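Local coordinates for protein UDP-glucose 4-epimerase (Brucella ovis, PDB 4WOK) that probably interconverts UDP-glucose and UDP-galactose as an NAD-dependent 4-epimerase with a Rossmann-type nucleotide-binding fold, here with bound NAD and a zinc ion, at residues Met206-Arg211 with Phe330-Arg335; Thr224-Cys229 with Ile269-Gln274; Asp232-Thr237 with Val315-Asp320. The protein carries 2 engineered substitutions. One frame throughout, in Å; residues are numbered along the deposited sequence.

Contact 1: residues Met206-Arg211 with Phe330-Arg335; sequences MAAAGR and FGLEVR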
# COMPACT_ATOMS: atom_id res chain seq x y z
N MET A 206 6.13 -18.46 -2.28
CA MET A 206 6.42 -19.34 -1.15
C MET A 206 6.04 -20.77 -1.49
O MET A 206 6.78 -21.70 -1.17
CB MET A 206 5.69 -18.87 0.10
CG MET A 206 6.24 -17.56 0.68
SD MET A 206 5.11 -16.84 1.90
CE MET A 206 5.25 -18.04 3.22
N ALA A 207 4.90 -20.94 -2.15
CA ALA A 207 4.43 -22.28 -2.53
C ALA A 207 5.37 -22.90 -3.57
O ALA A 207 5.77 -24.05 -3.44
CB ALA A 207 3.02 -22.21 -3.06
N ALA A 208 5.76 -22.12 -4.57
CA ALA A 208 6.71 -22.60 -5.58
C ALA A 208 8.04 -22.96 -4.92
O ALA A 208 8.71 -23.90 -5.33
CB ALA A 208 6.92 -21.55 -6.66
N ALA A 209 8.39 -22.23 -3.87
CA ALA A 209 9.66 -22.45 -3.17
C ALA A 209 9.60 -23.57 -2.14
O ALA A 209 10.64 -23.99 -1.62
CB ALA A 209 10.11 -21.16 -2.50
N GLY A 210 8.40 -24.04 -1.82
CA GLY A 210 8.23 -25.13 -0.88
C GLY A 210 8.11 -24.62 0.53
O GLY A 210 8.14 -25.39 1.49
N ARG A 211 7.98 -23.30 0.67
CA ARG A 211 7.78 -22.70 1.98
C ARG A 211 6.31 -22.81 2.38
O ARG A 211 5.98 -22.74 3.56
CB ARG A 211 8.24 -21.24 1.97
CG ARG A 211 9.73 -21.11 1.66
CD ARG A 211 10.21 -19.67 1.75
NE ARG A 211 11.67 -19.58 1.65
CZ ARG A 211 12.38 -18.48 1.91
NH1 ARG A 211 11.77 -17.37 2.28
NH2 ARG A 211 13.70 -18.50 1.80
N PHE A 330 11.68 -14.88 -1.44
CA PHE A 330 10.83 -15.98 -1.01
C PHE A 330 11.41 -17.34 -1.40
O PHE A 330 10.67 -18.25 -1.70
CB PHE A 330 9.42 -15.82 -1.59
CG PHE A 330 8.73 -14.57 -1.13
CD1 PHE A 330 8.23 -14.47 0.17
CD2 PHE A 330 8.60 -13.49 -1.98
CE1 PHE A 330 7.61 -13.30 0.61
CE2 PHE A 330 7.97 -12.32 -1.55
CZ PHE A 330 7.48 -12.23 -0.26
N GLY A 331 12.73 -17.44 -1.38
CA GLY A 331 13.39 -18.71 -1.59
C GLY A 331 13.49 -19.14 -3.04
O GLY A 331 13.69 -20.32 -3.31
N LEU A 332 13.36 -18.20 -3.97
CA LEU A 332 13.46 -18.53 -5.39
C LEU A 332 14.67 -17.86 -6.02
O LEU A 332 15.25 -16.94 -5.45
CB LEU A 332 12.18 -18.11 -6.12
CG LEU A 332 10.91 -18.84 -5.65
CD1 LEU A 332 9.66 -18.27 -6.29
CD2 LEU A 332 11.02 -20.34 -5.95
N GLU A 333 15.07 -18.36 -7.19
CA GLU A 333 16.19 -17.79 -7.93
C GLU A 333 15.73 -17.40 -9.33
O GLU A 333 15.03 -18.16 -9.99
CB GLU A 333 17.36 -18.78 -8.00
N VAL A 334 16.12 -16.21 -9.77
CA VAL A 334 15.78 -15.78 -11.12
C VAL A 334 16.80 -16.32 -12.11
O VAL A 334 18.00 -16.08 -11.96
CB VAL A 334 15.71 -14.25 -11.23
CG1 VAL A 334 15.45 -13.84 -12.67
CG2 VAL A 334 14.64 -13.71 -10.30
N ARG A 335 16.33 -17.03 -13.12
CA ARG A 335 17.21 -17.65 -14.11
C ARG A 335 17.06 -17.00 -15.48
O ARG A 335 15.95 -16.65 -15.90
CB ARG A 335 16.94 -19.15 -14.20
O HOH W 1 14.79 -15.94 0.31

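Contact 2: residues Thr224-Cys229 with Ile269-Gln274; sequences TPDGTC and IREIVQ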
# COMPACT_ATOMS: atom_id res chain seq x y z
N THR A 224 -13.09 -14.29 -17.69
CA THR A 224 -11.80 -13.68 -18.02
C THR A 224 -11.11 -14.52 -19.09
O THR A 224 -11.39 -15.71 -19.20
CB THR A 224 -10.89 -13.61 -16.79
OG1 THR A 224 -10.53 -14.94 -16.39
CG2 THR A 224 -11.58 -12.88 -15.64
N PRO A 225 -10.19 -13.92 -19.86
CA PRO A 225 -9.49 -14.64 -20.93
C PRO A 225 -8.98 -16.04 -20.54
O PRO A 225 -9.15 -16.95 -21.35
CB PRO A 225 -8.32 -13.71 -21.24
CG PRO A 225 -8.89 -12.35 -21.04
CD PRO A 225 -9.86 -12.48 -19.88
N ASP A 226 -8.40 -16.23 -19.36
CA ASP A 226 -7.92 -17.57 -19.00
C ASP A 226 -8.77 -18.24 -17.93
O ASP A 226 -8.46 -19.34 -17.48
CB ASP A 226 -6.45 -17.53 -18.55
CG ASP A 226 -6.21 -16.59 -17.37
OD1 ASP A 226 -7.10 -16.44 -16.51
OD2 ASP A 226 -5.10 -16.02 -17.32
N GLY A 227 -9.84 -17.57 -17.52
CA GLY A 227 -10.78 -18.15 -16.58
C GLY A 227 -10.47 -17.86 -15.13
O GLY A 227 -11.32 -18.05 -14.27
N THR A 228 -9.25 -17.40 -14.84
CA THR A 228 -8.89 -17.06 -13.46
C THR A 228 -9.08 -15.56 -13.25
O THR A 228 -9.08 -14.78 -14.21
CB THR A 228 -7.43 -17.47 -13.10
OG1 THR A 228 -6.49 -16.61 -13.76
CG2 THR A 228 -7.17 -18.92 -13.48
N CYS A 229 -9.24 -15.14 -12.00
CA CYS A 229 -9.65 -13.76 -11.77
C CYS A 229 -8.50 -12.78 -11.95
O CYS A 229 -7.33 -13.11 -11.77
CB CYS A 229 -10.28 -13.59 -10.38
SG CYS A 229 -9.13 -13.16 -9.10
N ILE A 269 -4.45 -14.55 -12.08
CA ILE A 269 -3.71 -15.51 -11.25
C ILE A 269 -2.83 -16.41 -12.12
O ILE A 269 -1.66 -16.67 -11.79
CB ILE A 269 -4.66 -16.40 -10.42
CG1 ILE A 269 -5.59 -15.56 -9.54
CG2 ILE A 269 -3.87 -17.41 -9.60
CD1 ILE A 269 -4.92 -14.95 -8.34
N ARG A 270 -3.40 -16.89 -13.22
CA ARG A 270 -2.68 -17.77 -14.13
C ARG A 270 -1.42 -17.09 -14.65
O ARG A 270 -0.35 -17.70 -14.64
CB ARG A 270 -3.59 -18.20 -15.30
CG ARG A 270 -2.92 -19.14 -16.30
CD ARG A 270 -2.60 -20.49 -15.67
NE ARG A 270 -3.81 -21.24 -15.31
CZ ARG A 270 -3.87 -22.14 -14.33
NH1 ARG A 270 -2.80 -22.41 -13.61
NH2 ARG A 270 -5.02 -22.75 -14.08
N GLU A 271 -1.54 -15.83 -15.07
CA GLU A 271 -0.39 -15.09 -15.58
C GLU A 271 0.73 -15.06 -14.54
O GLU A 271 1.90 -15.26 -14.86
CB GLU A 271 -0.76 -13.65 -15.94
CG GLU A 271 -1.77 -13.48 -17.07
CD GLU A 271 -2.10 -12.01 -17.29
OE1 GLU A 271 -1.20 -11.26 -17.74
OE2 GLU A 271 -3.24 -11.59 -16.99
N ILE A 272 0.35 -14.80 -13.30
CA ILE A 272 1.31 -14.73 -12.21
C ILE A 272 2.00 -16.07 -12.00
O ILE A 272 3.23 -16.14 -11.95
CB ILE A 272 0.63 -14.27 -10.90
CG1 ILE A 272 0.33 -12.78 -10.98
CG2 ILE A 272 1.50 -14.58 -9.70
CD1 ILE A 272 -0.66 -12.30 -9.96
N VAL A 273 1.22 -17.12 -11.89
CA VAL A 273 1.76 -18.46 -11.71
C VAL A 273 2.67 -18.83 -12.89
O VAL A 273 3.78 -19.33 -12.69
CB VAL A 273 0.62 -19.48 -11.56
CG1 VAL A 273 1.09 -20.89 -11.86
CG2 VAL A 273 0.04 -19.39 -10.16
N GLN A 274 2.21 -18.55 -14.10
CA GLN A 274 3.01 -18.82 -15.29
C GLN A 274 4.33 -18.06 -15.27
O GLN A 274 5.39 -18.62 -15.56
CB GLN A 274 2.24 -18.44 -16.55
CG GLN A 274 1.07 -19.33 -16.88
CD GLN A 274 0.30 -18.82 -18.08
OE1 GLN A 274 0.04 -17.62 -18.21
NE2 GLN A 274 -0.07 -19.73 -18.97

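Contact 3: residues Asp232-Thr237 with Val315-Asp320; sequences DYIHVT and VYSDLD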
# COMPACT_ATOMS: atom_id res chain seq x y z
N ASP A 232 -5.24 -6.12 -9.55
CA ASP A 232 -4.43 -4.96 -9.90
C ASP A 232 -3.16 -4.93 -9.08
O ASP A 232 -3.22 -4.86 -7.85
CB ASP A 232 -5.24 -3.69 -9.68
CG ASP A 232 -4.64 -2.48 -10.35
OD1 ASP A 232 -3.53 -2.58 -10.91
OD2 ASP A 232 -5.30 -1.43 -10.32
N TYR A 233 -2.01 -4.98 -9.74
CA TYR A 233 -0.74 -5.03 -9.02
C TYR A 233 0.18 -3.86 -9.37
O TYR A 233 0.38 -3.55 -10.54
CB TYR A 233 -0.02 -6.36 -9.30
CG TYR A 233 -0.88 -7.55 -8.93
CD1 TYR A 233 -1.78 -8.09 -9.85
CD2 TYR A 233 -0.82 -8.10 -7.66
CE1 TYR A 233 -2.58 -9.17 -9.51
CE2 TYR A 233 -1.62 -9.18 -7.31
CZ TYR A 233 -2.50 -9.70 -8.24
OH TYR A 233 -3.31 -10.76 -7.90
N ILE A 234 0.73 -3.23 -8.35
CA ILE A 234 1.66 -2.13 -8.58
C ILE A 234 2.94 -2.35 -7.78
O ILE A 234 2.90 -2.74 -6.61
CB ILE A 234 1.02 -0.75 -8.23
CG1 ILE A 234 2.04 0.38 -8.37
CG2 ILE A 234 0.43 -0.75 -6.82
CD1 ILE A 234 1.40 1.77 -8.37
N HIS A 235 4.08 -2.12 -8.42
CA HIS A 235 5.37 -2.31 -7.79
C HIS A 235 5.58 -1.33 -6.64
O HIS A 235 5.28 -0.14 -6.77
CB HIS A 235 6.48 -2.16 -8.83
CG HIS A 235 7.79 -2.72 -8.39
ND1 HIS A 235 8.58 -2.12 -7.43
CD2 HIS A 235 8.46 -3.84 -8.78
CE1 HIS A 235 9.67 -2.83 -7.25
NE2 HIS A 235 9.63 -3.88 -8.05
N VAL A 236 6.13 -1.83 -5.54
CA VAL A 236 6.30 -1.03 -4.33
C VAL A 236 7.21 0.19 -4.55
O VAL A 236 7.05 1.24 -3.91
CB VAL A 236 6.84 -1.90 -3.19
CG1 VAL A 236 8.19 -2.51 -3.57
CG2 VAL A 236 6.93 -1.11 -1.88
N THR A 237 8.17 0.07 -5.47
CA THR A 237 9.04 1.21 -5.76
C THR A 237 8.24 2.31 -6.45
O THR A 237 8.46 3.50 -6.20
CB THR A 237 10.24 0.81 -6.61
OG1 THR A 237 10.99 -0.19 -5.91
CG2 THR A 237 11.14 2.02 -6.87
N VAL A 315 6.81 2.89 -13.66
CA VAL A 315 7.91 2.50 -14.55
C VAL A 315 8.51 1.16 -14.14
O VAL A 315 9.38 0.65 -14.82
CB VAL A 315 9.03 3.57 -14.59
CG1 VAL A 315 8.47 4.91 -15.04
CG2 VAL A 315 9.71 3.70 -13.24
N TYR A 316 8.04 0.59 -13.03
CA TYR A 316 8.56 -0.69 -12.56
C TYR A 316 7.48 -1.76 -12.43
O TYR A 316 7.73 -2.84 -11.88
CB TYR A 316 9.25 -0.54 -11.20
CG TYR A 316 10.44 0.41 -11.16
CD1 TYR A 316 11.61 0.12 -11.84
CD2 TYR A 316 10.39 1.58 -10.42
CE1 TYR A 316 12.70 0.98 -11.79
CE2 TYR A 316 11.47 2.45 -10.37
CZ TYR A 316 12.62 2.14 -11.05
OH TYR A 316 13.70 3.00 -11.00
N SER A 317 6.27 -1.48 -12.90
CA SER A 317 5.15 -2.33 -12.57
C SER A 317 4.74 -3.30 -13.69
O SER A 317 3.61 -3.79 -13.71
CB SER A 317 3.96 -1.48 -12.15
OG SER A 317 4.23 -0.82 -10.92
N ASP A 318 5.66 -3.59 -14.60
CA ASP A 318 5.45 -4.70 -15.52
C ASP A 318 5.57 -6.00 -14.73
O ASP A 318 6.37 -6.08 -13.79
CB ASP A 318 6.45 -4.64 -16.68
CG ASP A 318 7.87 -4.49 -16.20
OD1 ASP A 318 8.24 -3.38 -15.75
OD2 ASP A 318 8.62 -5.48 -16.26
N LEU A 319 4.78 -7.01 -15.08
CA LEU A 319 4.75 -8.26 -14.31
C LEU A 319 6.15 -8.84 -14.11
O LEU A 319 6.51 -9.27 -13.02
CB LEU A 319 3.85 -9.28 -15.00
CG LEU A 319 3.73 -10.62 -14.26
CD1 LEU A 319 3.22 -10.41 -12.84
CD2 LEU A 319 2.83 -11.56 -15.03
N ASP A 320 6.94 -8.84 -15.18
CA ASP A 320 8.26 -9.43 -15.12
C ASP A 320 9.15 -8.76 -14.06
O ASP A 320 9.84 -9.45 -13.31
CB ASP A 320 8.93 -9.42 -16.50
CG ASP A 320 8.60 -10.66 -17.32
OD1 ASP A 320 7.51 -11.25 -17.12
OD2 ASP A 320 9.44 -11.06 -18.16
O HOH W 2 1.28 -4.90 -12.73

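Contact 1: residues Met206-Arg211 with Phe330-Arg335
The Schellman motif that ends helix 200-209 meets the C-terminal tail of the chain here, with Met206, Ala209 and Arg211 lying against Phe330, Gly331 and Leu332. Gly210 leaves the helix with positive phi (89°), and two backbone bonds close the motif: Arg211 N to Met206 O (2.7 Å) and Gly210 N to Ala207 O. No direct hydrogen bond joins the two segments. Met206 CG lies 3.7 Å from Phe330 CD1, and Met206 SD sits 5.2 Å from the centroid of the Phe330 ring, an oblique Met-aromatic contact. Ala209 CB points at the tail, where it meets the carbonyl Phe330 O at 3.1 Å and the methyl Leu332 CD2 at 3.7 Å. Just past the motif, Arg211 reaches across with its chain extended from CG to NE, and its guanidinium lays one face over the Phe330-Gly331 peptide: Phe330 C is 3.6 Å above the plane. Gly331 has positive phi (79°), and its CA comes to the same face, 3.4 Å from Arg211 NH2. A water accepts from Gly331 N at 3.1 Å and, weakly, from Arg211 NH2. Pro202 and Met205 of the same helix also touch the Phe330 ring, while Thr280 of helix 269-280 meets Leu332. The tail is thus held on the helix end by apolar packing and by a guanidinium lying face-on over a peptide, the two planes nearly parallel, with one water, held weakly on the Arg211 side, as the bridge between the two donors.

Contact 2: residues Thr224-Cys229 with Ile269-Gln274
Thr228 meets the first turn of helix 269-280 through its side chain, beginning with CB, which lies 4.0 Å from Ile269 CB. From there OG1 branches into the position between the backbone N and the carbonyl carbon (chi1 72°) and accepts from Arg270 N at 3.1 Å, with an N-H...O angle of 165°. The same hydroxyl donates to Asp226 OD1 at 2.8 Å, meeting it from above the carboxylate plane, so OG1 has a backbone donor on the helix and a carboxylate acceptor in its own loop. The other branch, CG2, is anti to the carbonyl carbon and reaches Arg270 CB at 4.1 Å; the Thr228 and Arg270 side chains cross at about a right angle. Asp226 OD1 also accepts from Thr228 N, which closes an Asx turn (Asp226 to Thr228) that overlaps the end of the type I beta turn Thr224-Gly227. This loop leads into strand 230-235, and its grip falls on amides at the N-terminal end of the helix: beside the Arg270 bond, Ile269 N donates to Cys229 O at 3.2 Å. The second carboxylate oxygen, Asp226 OD2, rests 3.3 Å from Arg270 CB and is hydrogen-bonded to Ser268 OG. Ser268 N in turn bonds Glu271 OE2. One residue on from Thr228, Cys229 SG makes a looser apolar contact with Ile269 CG1 at 4.3 Å, and Leu200 of helix 200-209 packs against Ile269 as well.

Contact 3: residues Asp232-Thr237 with Val315-Asp320
Tyr316, Ser317 and His235 bury the most surface in this contact, where the loop before helix 319-326 crosses the junction of strand 230-235 with helix 236-251. Ser317 supplies the direct hydrogen bond: its OG, anti to the carbonyl carbon (chi1 -67°), accepts from His235 N at 2.8 Å with an N-H...O angle of 164°. OG is also bonded to Asp238 OD2, so one hydroxyl links the last strand residue to the first turn of the following helix. His235 is the N-cap residue, and bonds at both nitrogens fix the rotation of its imidazole: ND1 accepts from Thr237 N at 3.0 Å with the donor close to the ring plane, and NE2 is bonded to Thr325 OG1. Over one face lies Tyr316 CB, 4.1 Å from the centroid of the His235 ring, a CH-pi contact offset toward the rim. Tyr316 O approaches His235 CD2 to 3.3 Å. Farther out, the Tyr316 ring meets Thr237 CG2 obliquely, with CE2 at 3.5 Å. A water donates to both Tyr233 O (2.7 Å) and Ser317 O, extending the polar link back along the strand. Around this junction, Leu319 packs on Ser275 of helix 269-280, Phe22 and Ile23 of helix 22-33 touch Val236, and Asn180 and Ser182 pair with the strand's backbone on its parallel neighbour, strand 180-182.

How the contacts relate
Contact 3 is the buried one, nearest the centre of the chain, and its Ile234 lies about 7 Å from the bound NAD, side chain to ligand; contact 1 is partly buried, and contact 2 is a surface contact. The loop of contact 2 runs into strand 230-235 of contact 3; helix 269-280 belongs to contact 2, and side chains of contacts 1 and 3 both pack on it, with Ile272 CD1 3.6 Å from Tyr233 CZ. Chemistry follows place: backbone amides at a helix start are bonded in contact 2, a strand-helix junction is bonded in contact 3, and contact 1 has no direct hydrogen bond and depends on apolar packing, a guanidinium over a peptide and one weakly held water.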